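Local coordinates for phosphate-binding protein (Unidentified prokaryotic organism, PDB 3W9V), which binds inorganic phosphate, as a DING protein of the PstS family of periplasmic-type phosphate-binding proteins, at residues 87-92 with 321-326; 97-102 with 129-134; 108-113 with 158-163; 139-144 with 185-190; 245-250 with 291-296. The protein carries 1 engineered substitution. All coordinates share one frame; numbering follows the deposited sequence.

Contact 1: 87-92 with 321-326; sequences PSVATS and TKHYGT
Ser88 OG is gripped by two groups at once: His323 NE2 stands 2.9 Å from Ser88 OG, and the hydroxyl of Tyr14 is hydrogen-bonded to the same oxygen. The serine hydroxyl lies anti to its backbone N (chi1 178°) and arrives at the edge of the imidazole, near the ring plane. The far nitrogen of that ring, ND1, bonds to Asn330, so both ring nitrogens are engaged, which probably fixes the rotation of the ring. One residue on, the Tyr324 hydroxyl donates to Pro87 O across 2.7 Å, meeting the carbonyl 30° out of its plane. A bridging water completes the set, donating to Ser88 O at 2.8 Å and to His323 O at 2.9 Å. These bonds join the outermost strand 83-92 of the mixed five-stranded sheet to the end of helix 310-323, which closes with His323. The strand is irregular here, Ser88 and Val89 both facing Thr299 in a classic beta bulge. Val89 CG1 approaches the imidazole obliquely at 4.5 Å from His323 NE2. With two direct bonds, one shared water and little apolar contact between the segments, the chemistry implies a buried junction held mainly by directional polar bonds.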
# COMPACT_ATOMS: atom_id res chain seq x y z
N PRO A 87 -1.59 -3.63 9.85
CA PRO A 87 -2.29 -3.00 8.73
C PRO A 87 -2.99 -1.74 9.21
O PRO A 87 -3.45 -1.67 10.36
CB PRO A 87 -3.33 -4.05 8.33
CG PRO A 87 -3.59 -4.80 9.59
CD PRO A 87 -2.26 -4.87 10.29
N SER A 88 -3.07 -0.75 8.33
CA SER A 88 -3.76 0.49 8.60
C SER A 88 -5.12 0.48 7.90
O SER A 88 -6.17 0.63 8.54
CB SER A 88 -2.92 1.65 8.07
OG SER A 88 -3.61 2.87 8.28
N VAL A 89 -5.09 0.33 6.57
CA VAL A 89 -6.29 0.21 5.75
C VAL A 89 -5.99 -0.75 4.61
O VAL A 89 -4.82 -1.08 4.35
CB VAL A 89 -6.76 1.58 5.16
CG1 VAL A 89 -6.95 2.62 6.25
CG2 VAL A 89 -5.79 2.09 4.12
N ALA A 90 -7.03 -1.21 3.93
CA ALA A 90 -6.86 -1.98 2.71
C ALA A 90 -7.07 -1.08 1.51
O ALA A 90 -7.69 -0.01 1.61
CB ALA A 90 -7.80 -3.17 2.68
N THR A 91 -6.54 -1.52 0.37
CA THR A 91 -6.55 -0.69 -0.82
C THR A 91 -6.56 -1.53 -2.09
O THR A 91 -6.03 -2.64 -2.14
CB THR A 91 -5.31 0.25 -0.83
OG1 THR A 91 -5.44 1.21 -1.89
CG2 THR A 91 -4.00 -0.52 -0.98
N SER A 92 -7.16 -0.96 -3.12
CA SER A 92 -6.96 -1.46 -4.47
C SER A 92 -5.70 -0.81 -5.04
O SER A 92 -5.17 0.15 -4.46
CB SER A 92 -8.16 -1.12 -5.35
OG SER A 92 -8.40 0.28 -5.35
N THR A 321 -6.59 3.84 19.61
CA THR A 321 -7.96 3.72 20.08
C THR A 321 -8.95 4.23 19.04
O THR A 321 -10.02 3.65 18.84
CB THR A 321 -8.14 4.45 21.43
OG1 THR A 321 -7.34 3.80 22.42
CG2 THR A 321 -9.59 4.42 21.87
N LYS A 322 -8.59 5.32 18.37
CA LYS A 322 -9.40 5.85 17.29
C LYS A 322 -9.31 5.01 16.01
O LYS A 322 -10.33 4.56 15.48
CB LYS A 322 -9.03 7.30 16.98
CG LYS A 322 -9.93 7.90 15.91
CD LYS A 322 -9.73 9.40 15.73
CE LYS A 322 -10.92 9.99 14.97
NZ LYS A 322 -10.77 11.46 14.79
N HIS A 323 -8.10 4.79 15.52
CA HIS A 323 -7.91 4.15 14.22
C HIS A 323 -8.43 2.72 14.20
O HIS A 323 -8.83 2.22 13.15
CB HIS A 323 -6.42 4.19 13.85
CG HIS A 323 -6.16 4.12 12.38
ND1 HIS A 323 -6.69 5.03 11.48
CD2 HIS A 323 -5.39 3.27 11.66
CE1 HIS A 323 -6.26 4.73 10.27
NE2 HIS A 323 -5.47 3.67 10.35
N TYR A 324 -8.40 2.06 15.35
CA TYR A 324 -8.88 0.68 15.48
C TYR A 324 -10.12 0.56 16.37
O TYR A 324 -10.45 -0.52 16.85
CB TYR A 324 -7.75 -0.24 15.97
CG TYR A 324 -6.57 -0.18 15.03
CD1 TYR A 324 -6.57 -0.89 13.83
CD2 TYR A 324 -5.48 0.64 15.30
CE1 TYR A 324 -5.51 -0.80 12.94
CE2 TYR A 324 -4.42 0.74 14.42
CZ TYR A 324 -4.44 0.02 13.24
OH TYR A 324 -3.38 0.14 12.38
N GLY A 325 -10.83 1.67 16.58
CA GLY A 325 -12.00 1.65 17.43
C GLY A 325 -13.21 0.99 16.80
O GLY A 325 -13.41 1.06 15.59
N THR A 326 -14.05 0.37 17.63
CA THR A 326 -15.33 -0.13 17.18
C THR A 326 -16.18 1.03 16.67
O THR A 326 -16.86 0.93 15.65
CB THR A 326 -16.06 -0.85 18.31
OG1 THR A 326 -15.17 -1.80 18.89
CG2 THR A 326 -17.31 -1.56 17.79
O HOH W 1 -7.96 0.90 10.73

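Contact 2: 97-102 with 129-134; sequences FRKAGA and AGRSGP
Arg131 sends CG anti to its carbonyl carbon (chi1 -71°) and then runs extended to NE, while Lys99, with CG anti to its backbone N, bends at chi2 (65°); the two chains slide past each other in opposite directions. Their aliphatic parts meet where Lys99 CG lies 3.6 Å from Arg131 CD. Beyond that point the guanidinium grips one carbonyl side-on: Arg131 NE reaches Lys99 O at 2.9 Å, from well above the carbonyl plane, and Arg131 NH1 reaches Lys99 O at 3.0 Å, closer to that plane. In the other direction Lys99 NZ donates to Ser132 O at 2.8 Å and to a water that bridges to Pro134 O. The contact illustrates how two loops without regular structure, one between strands 83-92 and 106-107 and the other leading into strand 136-140, can be clasped by side chains that each reach a backbone carbonyl of the opposite loop. NH1 adds a weak bond to Gly101 O, whereas NH2 turns back to Ala129 O and also holds Asn103 O. Gly101 CA sits 3.4 Å above one face of the Arg131 guanidinium, and a side chain there would run into Arg131 NH2. Phe97 CZ comes over the opposite face, the ring and guanidinium planes 87° apart, with Phe97 CE1 3.9 Å from Arg131 NE. A second water links Ala100 O to Gly130 O.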
# COMPACT_ATOMS: atom_id res chain seq x y z
N PHE A 97 -4.92 6.06 -16.82
CA PHE A 97 -4.25 6.19 -18.10
C PHE A 97 -4.73 7.45 -18.80
O PHE A 97 -5.83 7.96 -18.52
CB PHE A 97 -4.51 4.96 -18.98
CG PHE A 97 -5.96 4.77 -19.31
CD1 PHE A 97 -6.51 5.36 -20.44
CD2 PHE A 97 -6.79 4.02 -18.48
CE1 PHE A 97 -7.86 5.22 -20.73
CE2 PHE A 97 -8.13 3.87 -18.77
CZ PHE A 97 -8.66 4.47 -19.90
N ARG A 98 -3.92 7.94 -19.73
CA ARG A 98 -4.29 9.09 -20.55
C ARG A 98 -4.40 8.69 -22.02
O ARG A 98 -3.40 8.65 -22.73
CB ARG A 98 -3.29 10.23 -20.38
CG ARG A 98 -3.66 11.46 -21.19
CD ARG A 98 -2.72 12.62 -20.95
NE ARG A 98 -2.99 13.71 -21.90
CZ ARG A 98 -2.13 14.13 -22.82
NH1 ARG A 98 -0.92 13.59 -22.91
NH2 ARG A 98 -2.47 15.11 -23.64
N LYS A 99 -5.61 8.39 -22.46
CA LYS A 99 -5.84 7.97 -23.84
C LYS A 99 -7.32 8.17 -24.15
O LYS A 99 -8.18 7.50 -23.58
CB LYS A 99 -5.46 6.50 -24.04
CG LYS A 99 -5.51 6.02 -25.49
CD LYS A 99 -4.49 6.72 -26.38
CE LYS A 99 -4.57 6.21 -27.81
NZ LYS A 99 -3.66 6.96 -28.72
N ALA A 100 -7.60 9.12 -25.04
CA ALA A 100 -8.98 9.48 -25.35
C ALA A 100 -9.72 8.36 -26.06
O ALA A 100 -9.13 7.57 -26.79
CB ALA A 100 -9.01 10.76 -26.19
N GLY A 101 -11.03 8.29 -25.82
CA GLY A 101 -11.88 7.30 -26.45
C GLY A 101 -13.17 7.12 -25.67
O GLY A 101 -13.17 7.10 -24.44
N ALA A 102 -14.29 6.99 -26.38
CA ALA A 102 -15.58 6.86 -25.73
C ALA A 102 -15.76 5.49 -25.07
O ALA A 102 -16.50 5.35 -24.10
CB ALA A 102 -16.71 7.11 -26.72
N ALA A 129 -11.40 -1.59 -26.47
CA ALA A 129 -11.08 -0.25 -25.97
C ALA A 129 -11.23 0.85 -27.02
O ALA A 129 -11.29 2.03 -26.69
CB ALA A 129 -9.68 -0.22 -25.36
N GLY A 130 -11.28 0.46 -28.29
CA GLY A 130 -11.46 1.42 -29.37
C GLY A 130 -10.35 2.46 -29.43
O GLY A 130 -10.59 3.61 -29.79
N ARG A 131 -9.15 2.04 -29.06
CA ARG A 131 -8.00 2.94 -29.02
C ARG A 131 -6.83 2.34 -29.79
O ARG A 131 -6.67 1.12 -29.83
CB ARG A 131 -7.58 3.20 -27.57
CG ARG A 131 -8.55 4.07 -26.78
CD ARG A 131 -8.39 3.83 -25.28
NE ARG A 131 -9.00 4.89 -24.47
CZ ARG A 131 -10.29 4.98 -24.18
NH1 ARG A 131 -10.74 5.97 -23.42
NH2 ARG A 131 -11.15 4.07 -24.65
N SER A 132 -6.02 3.20 -30.39
CA SER A 132 -4.83 2.74 -31.10
C SER A 132 -3.69 3.75 -30.92
O SER A 132 -3.93 4.92 -30.66
CB SER A 132 -5.12 2.52 -32.59
OG SER A 132 -5.50 3.73 -33.22
N GLY A 133 -2.46 3.27 -31.05
CA GLY A 133 -1.30 4.12 -30.84
C GLY A 133 -0.46 3.62 -29.68
O GLY A 133 -0.91 2.77 -28.90
N PRO A 134 0.76 4.15 -29.54
CA PRO A 134 1.70 3.63 -28.54
C PRO A 134 1.23 3.76 -27.09
O PRO A 134 0.60 4.75 -26.71
CB PRO A 134 2.96 4.47 -28.77
CG PRO A 134 2.47 5.71 -29.47
CD PRO A 134 1.34 5.25 -30.33
O HOH W 2 -1.07 6.61 -28.01
O HOH W 3 -9.66 6.59 -29.45

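Contact 3: 108-113 with 158-163; sequences SVKELC and CTTEPG. With GOL (glycerol), chain D.
A disulfide reinforced by a salt bridge pins helix 109-117 to the loop that follows helix 145-157. Cys113 SG and Cys158 SG are bonded at 2.0 Å with a chi3 of -79°, and in both residues SG stands anti to the carbonyl carbon, beside the backbone N. Cys158 is the first residue to leave helical geometry after helix 145-157, so the bridge joins the body of one helix to the exit of another. Three residues on from Cys158, Glu161 brings OE2 to 3.6 Å from Cys113 CB and meets Lys110 tip to tip. Lys110 NZ donates to Glu161 OE2 at 3.0 Å, approaching from above the carboxylate plane, and to Thr160 OG1 at 2.8 Å, the threonine side chain crossing the lysine at about a right angle. The bend of Lys110 at chi2 (60°) carries its amino group out to the loop. The helix itself opens with a capping box: Ser108 OG accepts from Glu111 N at 3.0 Å, and Ser108 N donates to Glu111 OE1. This is a common way of starting a helix, and here it precedes the cross-linked turn directly. Glu161 OE1 turns from the lysine to Ser117 and Arg119, so that the carboxylate also reaches the end of the same helix and its negative charge is probably shared between two cations. A glycerol, probably from the crystallisation liquor, also accepts from Lys110 NZ through O3 and donates to Thr160 O through O2 at 2.7 Å.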
# COMPACT_ATOMS: atom_id res chain seq x y z
N SER A 108 -8.22 -7.32 -19.43
CA SER A 108 -8.10 -8.66 -18.89
C SER A 108 -6.79 -8.69 -18.12
O SER A 108 -5.91 -7.86 -18.35
CB SER A 108 -8.07 -9.71 -20.00
OG SER A 108 -6.92 -9.55 -20.79
N VAL A 109 -6.65 -9.64 -17.20
CA VAL A 109 -5.38 -9.77 -16.50
C VAL A 109 -4.25 -10.06 -17.49
O VAL A 109 -3.15 -9.52 -17.36
CB VAL A 109 -5.46 -10.84 -15.39
CG1 VAL A 109 -4.09 -11.11 -14.80
CG2 VAL A 109 -6.43 -10.38 -14.31
N LYS A 110 -4.52 -10.88 -18.51
CA LYS A 110 -3.51 -11.18 -19.53
C LYS A 110 -3.06 -9.91 -20.26
O LYS A 110 -1.87 -9.72 -20.51
CB LYS A 110 -4.05 -12.22 -20.52
CG LYS A 110 -3.10 -12.57 -21.67
CD LYS A 110 -1.78 -13.14 -21.18
CE LYS A 110 -0.92 -13.62 -22.34
NZ LYS A 110 0.44 -14.00 -21.88
N GLU A 111 -4.00 -9.03 -20.59
CA GLU A 111 -3.67 -7.75 -21.22
C GLU A 111 -2.86 -6.85 -20.30
O GLU A 111 -1.88 -6.24 -20.73
CB GLU A 111 -4.93 -7.03 -21.70
CG GLU A 111 -5.50 -7.62 -22.99
CD GLU A 111 -6.91 -7.14 -23.29
OE1 GLU A 111 -7.53 -6.48 -22.43
OE2 GLU A 111 -7.38 -7.44 -24.41
N LEU A 112 -3.27 -6.76 -19.03
CA LEU A 112 -2.53 -5.99 -18.03
C LEU A 112 -1.08 -6.45 -17.99
O LEU A 112 -0.15 -5.65 -18.03
CB LEU A 112 -3.15 -6.16 -16.64
CG LEU A 112 -2.38 -5.51 -15.48
CD1 LEU A 112 -2.62 -4.01 -15.42
CD2 LEU A 112 -2.71 -6.17 -14.15
N CYS A 113 -0.90 -7.77 -17.91
CA CYS A 113 0.42 -8.36 -17.88
C CYS A 113 1.25 -7.99 -19.11
O CYS A 113 2.43 -7.67 -19.00
CB CYS A 113 0.30 -9.88 -17.74
SG CYS A 113 -0.43 -10.38 -16.15
N CYS A 158 0.81 -13.04 -13.72
CA CYS A 158 1.38 -12.91 -15.06
C CYS A 158 2.27 -14.11 -15.34
O CYS A 158 3.49 -14.02 -15.29
CB CYS A 158 2.17 -11.60 -15.19
SG CYS A 158 1.17 -10.13 -14.91
N THR A 159 1.64 -15.23 -15.66
CA THR A 159 2.34 -16.51 -15.70
C THR A 159 2.62 -17.03 -17.11
O THR A 159 3.14 -18.13 -17.27
CB THR A 159 1.56 -17.57 -14.92
OG1 THR A 159 0.34 -17.87 -15.61
CG2 THR A 159 1.23 -17.07 -13.51
N THR A 160 2.29 -16.23 -18.12
CA THR A 160 2.54 -16.64 -19.51
C THR A 160 3.17 -15.53 -20.34
O THR A 160 2.98 -15.46 -21.55
CB THR A 160 1.26 -17.15 -20.22
OG1 THR A 160 0.24 -16.15 -20.17
CG2 THR A 160 0.75 -18.43 -19.56
N GLU A 161 3.94 -14.66 -19.69
CA GLU A 161 4.78 -13.71 -20.42
C GLU A 161 6.11 -14.39 -20.76
O GLU A 161 6.42 -15.44 -20.22
CB GLU A 161 5.03 -12.45 -19.58
CG GLU A 161 3.76 -11.72 -19.17
CD GLU A 161 2.90 -11.32 -20.35
OE1 GLU A 161 3.38 -10.56 -21.22
OE2 GLU A 161 1.74 -11.78 -20.41
N PRO A 162 6.91 -13.79 -21.65
CA PRO A 162 8.22 -14.40 -21.90
C PRO A 162 9.07 -14.47 -20.63
O PRO A 162 9.72 -15.49 -20.38
CB PRO A 162 8.85 -13.46 -22.94
CG PRO A 162 7.67 -12.91 -23.67
CD PRO A 162 6.61 -12.72 -22.62
N GLY A 163 9.05 -13.39 -19.84
CA GLY A 163 9.70 -13.35 -18.55
C GLY A 163 8.71 -13.44 -17.41
O GLY A 163 7.51 -13.68 -17.62
C1 GOL D . 4.43 -16.73 -25.39
O1 GOL D . 5.43 -16.33 -24.48
C2 GOL D . 3.07 -16.17 -24.99
O2 GOL D . 2.59 -16.88 -23.87
C3 GOL D . 3.16 -14.68 -24.64
O3 GOL D . 1.88 -14.18 -24.33

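Contact 4: 139-144 with 185-190; sequences YRAESS and AVAATG. With PO4 (phosphate ion), chain C.
Tyr139 lays one face of its ring against Ala187, whose CA stands 3.9 Å above the ring centre, while Ala185 CB meets the ring at its edge. The ring flanks the parallel pairing of strands 136-140 and 186-188, part of a three-stranded parallel sheet in a protein of the periplasmic-binding-protein superfamily. Tyr139 N donates to Val186 O, Ala188 N to Tyr139 O, and Ala141 N to Ala188 O, which keeps the two strands in step up to the loop. At the end of the strand, Arg140 bends at chi2 and chi3 (-78° and -69°), curling its guanidinium back over Gly190, whose C atom lies against one face; Ser144 OG lies over the opposite face. In its own plane the group faces two anions at different edges. NE and NH2 hold the Glu142 carboxylate side-on, Arg140 NH2 lying 2.8 Å from Glu142 OE2, and on the phosphate side Arg140 NH2 reaches PO4 O1 at 2.8 Å. NH1 donates to PO4 O2, where Ser144 OG joins it, and Thr8, Leu9, Ser32, Gly145 and Thr146 complete the phosphate site. Glu142 thus sits in the second shell and probably helps to orient the arginine. A leucine in place of Arg140 would probably leave both the phosphate and the Glu142 carboxylate without their shared cation, and the carboxylate freer to turn. Glu142 OE2 is itself held on both faces of its plane: opposite Arg140 NH2, Gly190 N donates to Glu142 OE2 at 2.9 Å.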
# COMPACT_ATOMS: atom_id res chain seq x y z
N TYR A 139 6.27 4.56 -14.21
CA TYR A 139 6.48 3.74 -13.02
C TYR A 139 7.20 4.55 -11.94
O TYR A 139 7.74 5.64 -12.21
CB TYR A 139 7.24 2.45 -13.36
CG TYR A 139 8.64 2.71 -13.89
CD1 TYR A 139 9.73 2.71 -13.03
CD2 TYR A 139 8.86 2.96 -15.24
CE1 TYR A 139 11.00 2.96 -13.50
CE2 TYR A 139 10.14 3.22 -15.71
CZ TYR A 139 11.21 3.22 -14.83
OH TYR A 139 12.50 3.47 -15.26
N ARG A 140 7.22 4.02 -10.72
CA ARG A 140 7.90 4.70 -9.62
C ARG A 140 9.40 4.46 -9.66
O ARG A 140 9.85 3.31 -9.69
CB ARG A 140 7.33 4.24 -8.28
CG ARG A 140 5.91 4.73 -8.04
CD ARG A 140 5.87 6.20 -7.60
NE ARG A 140 6.43 6.33 -6.26
CZ ARG A 140 5.79 6.04 -5.14
NH1 ARG A 140 4.52 5.64 -5.15
NH2 ARG A 140 6.43 6.15 -3.99
N ALA A 141 10.16 5.55 -9.66
CA ALA A 141 11.61 5.48 -9.72
C ALA A 141 12.20 4.86 -8.47
O ALA A 141 13.19 4.15 -8.53
CB ALA A 141 12.18 6.88 -9.91
N GLU A 142 11.59 5.17 -7.33
CA GLU A 142 12.16 4.88 -6.02
C GLU A 142 11.50 3.67 -5.35
O GLU A 142 10.52 3.12 -5.86
CB GLU A 142 12.10 6.13 -5.12
CG GLU A 142 10.77 6.39 -4.39
CD GLU A 142 9.62 6.93 -5.24
OE1 GLU A 142 9.55 6.66 -6.46
OE2 GLU A 142 8.74 7.61 -4.68
N SER A 143 12.05 3.27 -4.20
CA SER A 143 11.51 2.18 -3.41
C SER A 143 10.09 2.51 -2.96
O SER A 143 9.87 3.42 -2.15
CB SER A 143 12.41 1.91 -2.21
OG SER A 143 11.94 0.81 -1.46
N SER A 144 9.12 1.76 -3.48
CA SER A 144 7.72 2.08 -3.33
C SER A 144 6.90 0.87 -2.87
O SER A 144 7.01 -0.23 -3.43
CB SER A 144 7.21 2.58 -4.69
OG SER A 144 5.80 2.50 -4.81
N ALA A 185 9.67 3.96 -21.40
CA ALA A 185 9.03 3.98 -20.08
C ALA A 185 9.61 5.11 -19.25
O ALA A 185 10.81 5.39 -19.32
CB ALA A 185 9.22 2.64 -19.39
N VAL A 186 8.76 5.76 -18.46
CA VAL A 186 9.13 6.96 -17.70
C VAL A 186 9.09 6.69 -16.20
O VAL A 186 8.08 6.20 -15.69
CB VAL A 186 8.14 8.11 -18.02
CG1 VAL A 186 8.41 9.32 -17.13
CG2 VAL A 186 8.21 8.49 -19.49
N ALA A 187 10.17 7.03 -15.51
CA ALA A 187 10.22 6.94 -14.05
C ALA A 187 9.89 8.29 -13.41
O ALA A 187 10.35 9.33 -13.88
CB ALA A 187 11.59 6.50 -13.60
N ALA A 188 9.11 8.26 -12.33
CA ALA A 188 8.82 9.47 -11.57
C ALA A 188 8.80 9.15 -10.08
O ALA A 188 8.67 7.99 -9.68
CB ALA A 188 7.50 10.09 -12.01
N THR A 189 8.93 10.19 -9.25
CA THR A 189 9.04 10.02 -7.81
C THR A 189 7.74 10.40 -7.09
O THR A 189 7.17 11.47 -7.34
CB THR A 189 10.25 10.83 -7.25
OG1 THR A 189 11.48 10.25 -7.72
CG2 THR A 189 10.27 10.85 -5.73
N GLY A 190 7.28 9.52 -6.22
CA GLY A 190 6.06 9.72 -5.45
C GLY A 190 4.80 9.42 -6.24
O GLY A 190 4.80 9.46 -7.48
P PO4 C . 4.50 4.38 -1.62
O1 PO4 C . 4.84 5.86 -1.74
O2 PO4 C . 4.25 3.76 -2.99
O3 PO4 C . 5.61 3.63 -0.89
O4 PO4 C . 3.21 4.30 -0.80
O HOH W 4 12.98 4.15 -17.81

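Contact 5: 245-250 with 291-296; sequences KSPAAA and SGYPIL
The Tyr293 ring lies between two prolines. With CG anti to the backbone N (chi1 -172°), the ring extends toward segment 245-250, where Pro247 CA sits over its centre in a CH-pi contact, 3.7 Å from the Tyr293 ring centroid and 11° off the normal. Pro247 CB adds to the same face, 3.7 Å from Tyr293 CZ. The opposite face is taken by Pro294 CD, from its own segment. At the ring edge, in plane, Lys245 O comes within 3.1 Å of Tyr293 CD1. Lys245 turns CG anti to its carbonyl carbon (chi1 -62°), which packs Lys245 CG 3.8 Å from Gly292 C, while bends at chi2 and chi4 bring its NZ to a water that also accepts from Gly292 N. Ser246 points the other way; its OG accepts from Ala248 N in an ST turn and bonds to Asp224. The contact joins the loop before helix 253-257 to the loop entering strand 296-304, and the tyrosine hydroxyl continues across to Val93 O. An alanine in place of Tyr293 would probably open a gap between the prolines and leave Val93 O without this hydroxyl donor. With no direct hydrogen bond between them, the two loops cohere mainly through ring packing, with one water bridge besides.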
# COMPACT_ATOMS: atom_id res chain seq x y z
N LYS A 245 -13.91 -4.91 -13.23
CA LYS A 245 -14.46 -3.97 -12.26
C LYS A 245 -13.56 -2.75 -12.13
O LYS A 245 -12.37 -2.80 -12.43
CB LYS A 245 -14.58 -4.64 -10.89
CG LYS A 245 -15.53 -5.83 -10.84
CD LYS A 245 -16.96 -5.40 -11.14
CE LYS A 245 -17.93 -6.55 -10.88
NZ LYS A 245 -17.54 -7.78 -11.63
N SER A 246 -14.14 -1.65 -11.67
CA SER A 246 -13.37 -0.46 -11.33
C SER A 246 -12.63 -0.72 -10.03
O SER A 246 -12.99 -1.61 -9.27
CB SER A 246 -14.31 0.72 -11.14
OG SER A 246 -14.91 0.65 -9.86
N PRO A 247 -11.59 0.09 -9.75
CA PRO A 247 -10.86 -0.07 -8.49
C PRO A 247 -11.52 0.64 -7.30
O PRO A 247 -10.86 0.88 -6.29
CB PRO A 247 -9.51 0.57 -8.80
CG PRO A 247 -9.83 1.63 -9.79
CD PRO A 247 -10.95 1.07 -10.64
N ALA A 248 -12.80 0.98 -7.43
CA ALA A 248 -13.55 1.53 -6.31
C ALA A 248 -13.46 0.59 -5.12
O ALA A 248 -13.44 -0.63 -5.30
CB ALA A 248 -15.00 1.76 -6.70
N ALA A 249 -13.41 1.15 -3.92
CA ALA A 249 -13.22 0.35 -2.72
C ALA A 249 -14.29 -0.73 -2.55
O ALA A 249 -14.01 -1.82 -2.05
CB ALA A 249 -13.14 1.25 -1.49
N ALA A 250 -15.51 -0.43 -2.98
CA ALA A 250 -16.62 -1.38 -2.91
C ALA A 250 -16.33 -2.68 -3.67
O ALA A 250 -16.91 -3.73 -3.37
CB ALA A 250 -17.91 -0.75 -3.41
N SER A 291 -13.33 -12.84 -7.71
CA SER A 291 -14.44 -11.93 -7.95
C SER A 291 -14.03 -10.52 -7.52
O SER A 291 -13.03 -10.35 -6.81
CB SER A 291 -15.69 -12.38 -7.19
OG SER A 291 -15.49 -12.33 -5.79
N GLY A 292 -14.81 -9.53 -7.94
CA GLY A 292 -14.51 -8.15 -7.63
C GLY A 292 -13.28 -7.65 -8.36
O GLY A 292 -12.83 -8.26 -9.33
N TYR A 293 -12.73 -6.53 -7.89
CA TYR A 293 -11.52 -5.99 -8.48
C TYR A 293 -10.33 -6.80 -7.99
O TYR A 293 -10.20 -7.06 -6.80
CB TYR A 293 -11.34 -4.52 -8.09
CG TYR A 293 -10.20 -3.84 -8.81
CD1 TYR A 293 -10.37 -3.35 -10.10
CD2 TYR A 293 -8.96 -3.68 -8.20
CE1 TYR A 293 -9.33 -2.72 -10.76
CE2 TYR A 293 -7.92 -3.05 -8.86
CZ TYR A 293 -8.11 -2.57 -10.14
OH TYR A 293 -7.09 -1.94 -10.81
N PRO A 294 -9.46 -7.22 -8.92
CA PRO A 294 -8.44 -8.23 -8.59
C PRO A 294 -7.18 -7.75 -7.87
O PRO A 294 -6.56 -8.56 -7.18
CB PRO A 294 -8.07 -8.80 -9.97
CG PRO A 294 -8.37 -7.73 -10.92
CD PRO A 294 -9.56 -7.00 -10.37
N ILE A 295 -6.79 -6.48 -8.02
CA ILE A 295 -5.51 -6.03 -7.48
C ILE A 295 -5.71 -5.27 -6.19
O ILE A 295 -6.26 -4.16 -6.18
CB ILE A 295 -4.73 -5.14 -8.47
CG1 ILE A 295 -4.90 -5.63 -9.91
CG2 ILE A 295 -3.26 -5.08 -8.07
CD1 ILE A 295 -4.17 -4.77 -10.93
N LEU A 296 -5.30 -5.88 -5.09
CA LEU A 296 -5.54 -5.32 -3.76
C LEU A 296 -4.42 -5.68 -2.80
O LEU A 296 -3.55 -6.50 -3.11
CB LEU A 296 -6.90 -5.80 -3.23
CG LEU A 296 -7.01 -7.19 -2.61
CD1 LEU A 296 -8.47 -7.47 -2.25
CD2 LEU A 296 -6.48 -8.29 -3.51
O HOH W 5 -16.85 -9.98 -9.81

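How the contacts relate
Contact 1 closes the longest loop of the five, and the other four are nested within it. Contacts 2 and 3 alternate along the chain, as do contacts 3 and 4, whereas contact 5 follows all three in series. Contacts 1 and 5 touch, although their centres lie 19 Å apart: Ser92 OG is 2.7 Å from Pro247 O, where strand 83-92 adjoins strand 296-304. Contacts 2, 3 and 4, with centres 20 to 23 Å apart, lie across the chain's centre from contact 1; contact 5, touching contact 1 and, through Ile295 and Leu112, contact 3, lies between the two regions. Contact 4 supplies Arg140 and Ser144 to the phosphate site, and Thr8, Leu9 and Ser32 come from early in the chain, consistent with a ligand held between two lobes, as in periplasmic-binding proteins.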